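Local coordinates for methyl-CpG-binding domain protein 1 (Homo sapiens, PDB 6D1T), which represses transcription by binding promoter CpG islands methylated on cytosine, through its methyl-CpG-binding domain, and recruiting silencing factors, at residues 8-11 and 12-15. Sequence-based numbering, arbitrary orientation.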
loop_
_atom_site.group_PDB
_atom_site.type_symbol
_atom_site.label_atom_id
_atom_site.label_comp_id
_atom_site.label_asym_id
_atom_site.label_seq_id
_atom_site.Cartn_x
_atom_site.Cartn_y
_atom_site.Cartn_z
ATOM N N LEU A 8 2.437 -6.363 -6.987
ATOM C CA LEU A 8 3.388 -5.711 -7.871
ATOM C C LEU A 8 4.422 -4.942 -7.067
ATOM O O LEU A 8 4.113 -4.346 -6.100
ATOM C CB LEU A 8 2.662 -4.716 -8.765
ATOM C CG LEU A 8 1.573 -5.304 -9.647
ATOM C CD1 LEU A 8 0.996 -4.209 -10.514
ATOM C CD2 LEU A 8 2.103 -6.452 -10.508
ATOM N N ASP A 9 5.635 -4.892 -7.572
ATOM C CA ASP A 9 6.658 -4.089 -6.947
ATOM C C ASP A 9 6.153 -2.652 -6.741
ATOM O O ASP A 9 5.462 -2.078 -7.595
ATOM C CB ASP A 9 7.918 -4.069 -7.803
ATOM C CG ASP A 9 8.476 -5.446 -8.045
ATOM O OD1 ASP A 9 8.509 -6.228 -7.092
ATOM O OD2 ASP A 9 8.881 -5.717 -9.180
ATOM N N CYS A 10 6.574 -2.061 -5.651
ATOM C CA CYS A 10 6.324 -0.674 -5.418
ATOM C C CYS A 10 7.661 0.049 -5.179
ATOM O O CYS A 10 8.119 0.135 -4.053
ATOM C CB CYS A 10 5.378 -0.482 -4.236
ATOM S SG CYS A 10 5.072 1.265 -3.901
ATOM N N PRO A 11 8.289 0.562 -6.250
ATOM C CA PRO A 11 9.623 1.234 -6.165
ATOM C C PRO A 11 9.600 2.614 -5.476
ATOM O O PRO A 11 10.558 2.993 -4.864
ATOM C CB PRO A 11 10.099 1.398 -7.610
ATOM C CG PRO A 11 8.844 1.259 -8.468
ATOM C CD PRO A 11 7.848 0.456 -7.656
ATOM N N ALA A 12 8.509 3.347 -5.546
ATOM C CA ALA A 12 8.363 4.566 -4.723
ATOM C C ALA A 12 8.722 4.284 -3.260
ATOM O O ALA A 12 9.224 5.177 -2.580
ATOM C CB ALA A 12 6.954 5.091 -4.817
ATOM N N LEU A 13 8.443 3.076 -2.774
ATOM C CA LEU A 13 8.720 2.712 -1.368
ATOM C C LEU A 13 10.070 2.026 -1.241
ATOM O O LEU A 13 10.658 2.070 -0.198
ATOM C CB LEU A 13 7.630 1.779 -0.830
ATOM C CG LEU A 13 6.322 2.453 -0.433
ATOM C CD1 LEU A 13 5.405 1.461 0.208
ATOM C CD2 LEU A 13 6.553 3.635 0.500
ATOM N N GLY A 14 10.500 1.324 -2.275
ATOM C CA GLY A 14 11.858 0.842 -2.336
ATOM C C GLY A 14 11.930 -0.666 -2.489
ATOM O O GLY A 14 10.964 -1.366 -2.324
ATOM N N PRO A 15 13.110 -1.154 -2.820
ATOM C CA PRO A 15 13.291 -2.565 -3.152
ATOM C C PRO A 15 12.540 -3.488 -2.187
ATOM O O PRO A 15 12.567 -3.249 -0.952
ATOM C CB PRO A 15 14.810 -2.761 -3.032
ATOM C CG PRO A 15 15.386 -1.398 -3.368
ATOM C CD PRO A 15 14.376 -0.405 -2.833
#
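The carbonyl oxygen of Cys-10 is gripped by two amide N-H groups that reach it from further along the same chain, a compact example of how one carbonyl oxygen can hold a turn closed through two donors. The bond from Gly-14 N to Cys-10 O, 3.2 Å long with an N-H...O angle of 156°, lies in the carbonyl plane and uses a lone pair. Leu-13 N also stands 3.2 Å from Cys-10 O, but it comes from above that plane, and its bond is more bent.

Apolar contact runs beside this polar grip. The thiol of Cys-10 extends anti to the backbone N (chi1 179°), which sets it alongside the branch of Leu-13: SG lies 3.9 Å from Leu-13 CG, while the methyl of Ala-12 gives a looser contact, its CB 4.4 Å from Cys-10 SG. Tyr-37 of strand 33-38 touches both Cys-10 and Leu-13, and Phe-64 packs on Ala-12 and Leu-13.

Backbone shape closes the turn. Pro-11 through Leu-13 keep helix-like angles, whereas Gly-14 takes a phi of 122°, where a CB would jam against the carbonyl O of Leu-13 and clash with Pro-15 CD. The bond to Leu-13 N closes a beta-turn and that to Gly-14 N a wider alpha-turn, both sharing the Cys-10 carbonyl, in the link between antiparallel strands 8-9 and 18-23 of the methyl-CpG-binding domain.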